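Probable copper-exporting P-type ATPase A (Archaeoglobus fulgidus, PDB 3FRY) probably couples ATP hydrolysis to the export of copper across the cell membrane, the C-terminal metal-binding domain being the part crystallised here. Local coordinates at residues A26-A32 with K53-V58. Residues are numbered along the deposited sequence; the frame is centred on the assembly and turned at random.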
loop_
_atom_site.group_PDB
_atom_site.type_symbol
_atom_site.label_atom_id
_atom_site.label_comp_id
_atom_site.label_asym_id
_atom_site.label_seq_id
_atom_site.Cartn_x
_atom_site.Cartn_y
_atom_site.Cartn_z
ATOM N N ALA A 26 13.026 11.416 -10.138
ATOM C CA ALA A 26 12.876 12.762 -9.588
ATOM C C ALA A 26 13.918 12.996 -8.486
ATOM O O ALA A 26 14.527 14.067 -8.411
ATOM C CB ALA A 26 11.461 12.943 -9.038
ATOM N N LEU A 27 14.120 11.995 -7.630
ATOM C CA LEU A 27 15.105 12.112 -6.561
ATOM C C LEU A 27 16.513 12.255 -7.137
ATOM O O LEU A 27 17.303 13.060 -6.652
ATOM C CB LEU A 27 15.043 10.894 -5.630
ATOM C CG LEU A 27 13.872 10.873 -4.642
ATOM C CD1 LEU A 27 13.740 9.491 -4.011
ATOM C CD2 LEU A 27 14.101 11.937 -3.578
ATOM N N GLU A 28 16.833 11.476 -8.165
ATOM C CA GLU A 28 18.157 11.566 -8.781
ATOM C C GLU A 28 18.314 12.934 -9.433
ATOM O O GLU A 28 19.388 13.539 -9.379
ATOM C CB GLU A 28 18.344 10.460 -9.825
ATOM C CG GLU A 28 18.206 9.063 -9.241
ATOM C CD GLU A 28 18.185 7.983 -10.302
ATOM O OE1 GLU A 28 17.483 8.163 -11.324
ATOM O OE2 GLU A 28 18.858 6.951 -10.107
ATOM N N GLU A 29 17.237 13.426 -10.039
ATOM C CA GLU A 29 17.271 14.736 -10.677
ATOM C C GLU A 29 17.479 15.835 -9.642
ATOM O O GLU A 29 18.051 16.880 -9.947
ATOM C CB GLU A 29 15.976 15.001 -11.449
ATOM C CG GLU A 29 15.840 14.212 -12.743
ATOM C CD GLU A 29 16.999 14.449 -13.696
ATOM O OE1 GLU A 29 17.520 15.588 -13.733
ATOM O OE2 GLU A 29 17.382 13.500 -14.418
ATOM N N ALA A 30 17.013 15.600 -8.419
ATOM C CA ALA A 30 17.169 16.578 -7.348
ATOM C C ALA A 30 18.564 16.484 -6.719
ATOM O O ALA A 30 18.912 17.270 -5.835
ATOM C CB ALA A 30 16.097 16.376 -6.292
ATOM N N GLY A 31 19.351 15.510 -7.158
ATOM C CA GLY A 31 20.707 15.380 -6.645
ATOM C C GLY A 31 21.021 14.260 -5.671
ATOM O O GLY A 31 22.159 14.135 -5.213
ATOM N N ALA A 32 20.033 13.444 -5.342
ATOM C CA ALA A 32 20.259 12.348 -4.408
ATOM C C ALA A 32 20.679 11.074 -5.140
ATOM O O ALA A 32 20.354 10.883 -6.311
ATOM C CB ALA A 32 18.991 12.090 -3.602
ATOM N N LYS A 53 14.904 19.900 -1.026
ATOM C CA LYS A 53 14.921 19.812 -2.473
ATOM C C LYS A 53 14.444 18.417 -2.885
ATOM O O LYS A 53 13.657 18.271 -3.821
ATOM C CB LYS A 53 16.342 20.073 -2.980
ATOM C CG LYS A 53 16.513 20.075 -4.479
ATOM C CD LYS A 53 17.956 20.416 -4.833
ATOM C CE LYS A 53 18.187 20.438 -6.337
ATOM N NZ LYS A 53 19.586 20.855 -6.670
ATOM N N TYR A 54 14.908 17.394 -2.174
ATOM C CA TYR A 54 14.507 16.027 -2.492
ATOM C C TYR A 54 13.012 15.844 -2.255
ATOM O O TYR A 54 12.329 15.181 -3.029
ATOM C CB TYR A 54 15.250 15.007 -1.626
ATOM C CG TYR A 54 16.756 15.106 -1.631
ATOM C CD1 TYR A 54 17.450 15.672 -2.708
ATOM C CD2 TYR A 54 17.493 14.619 -0.550
ATOM C CE1 TYR A 54 18.853 15.746 -2.696
ATOM C CE2 TYR A 54 18.876 14.688 -0.527
ATOM C CZ TYR A 54 19.554 15.247 -1.594
ATOM O OH TYR A 54 20.927 15.285 -1.541
ATOM N N ILE A 55 12.513 16.428 -1.169
ATOM C CA ILE A 55 11.105 16.307 -0.830
ATOM C C ILE A 55 10.220 16.992 -1.852
ATOM O O ILE A 55 9.183 16.450 -2.238
ATOM C CB ILE A 55 10.821 16.872 0.590
ATOM C CG1 ILE A 55 11.377 15.900 1.638
ATOM C CG2 ILE A 55 9.317 17.075 0.795
ATOM C CD1 ILE A 55 11.241 16.382 3.082
ATOM N N LYS A 56 10.631 18.175 -2.304
ATOM C CA LYS A 56 9.848 18.905 -3.295
ATOM C C LYS A 56 9.820 18.183 -4.638
ATOM O O LYS A 56 8.857 18.300 -5.388
ATOM C CB LYS A 56 10.397 20.327 -3.478
ATOM C CG LYS A 56 10.124 21.237 -2.291
ATOM C CD LYS A 56 10.473 22.687 -2.599
ATOM C CE LYS A 56 10.199 23.588 -1.397
ATOM N NZ LYS A 56 8.764 23.550 -0.966
ATOM N N ALA A 57 10.884 17.446 -4.944
ATOM C CA ALA A 57 10.944 16.705 -6.201
ATOM C C ALA A 57 9.936 15.555 -6.148
ATOM O O ALA A 57 9.289 15.239 -7.142
ATOM C CB ALA A 57 12.351 16.165 -6.431
ATOM N N VAL A 58 9.804 14.928 -4.984
ATOM C CA VAL A 58 8.848 13.835 -4.850
ATOM C C VAL A 58 7.424 14.378 -4.958
ATOM O O VAL A 58 6.555 13.758 -5.572
ATOM C CB VAL A 58 9.006 13.100 -3.498
ATOM C CG1 VAL A 58 7.939 12.024 -3.372
ATOM C CG2 VAL A 58 10.402 12.470 -3.403
HETATM O O HOH W 1 22.055 16.733 -3.172
#
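Tyr54 presents one ring face to Ala32, whose CB stands over its centre, 3.8 Å from the centroid and 12° off the normal, a CH-pi contact. The ring gets there because CG lies anti to the carbonyl carbon (chi1 -54°), which carries the phenol across the C-terminal end of helix 20-29. At the edge of the ring, near its plane, Tyr54 CE1 meets Ala30 O at 3.5 Å. The extended Lys53 chain runs past the same carbonyl oxygen, bringing CE to 3.3 Å from Ala30 O. Gly31, with positive phi (106°), ends the helix in a Schellman motif; this turn, closed by the bond from Ala32 N to Leu27 O, puts Ala32 CB over the Tyr54 ring. Farther along, the end of helix 20-29 and helix 51-60 meet through alanines: Ala57 CB sits 3.8 Å from Ala30 CB and 3.6 Å from Ala26 O, so the backbones come close. On the more buried side, Leu27 CD2 fits between Tyr54 CB and Val58 CG2, 3.7 Å from the latter. Strand 41-47 packs against this side, with Ala42 on Leu27 and Val44 on Ala32, while Leu9 and Leu11 of the second subunit reach Leu27 and Val58, in keeping with the domain-swapped dimer. Without direct hydrogen bonds, apolar and CH-pi contacts join the segments, with C-H groups of Lys53 and Tyr54 against Ala30 O, the phenol oxygen being satisfied by Asn47 N, outside both segments.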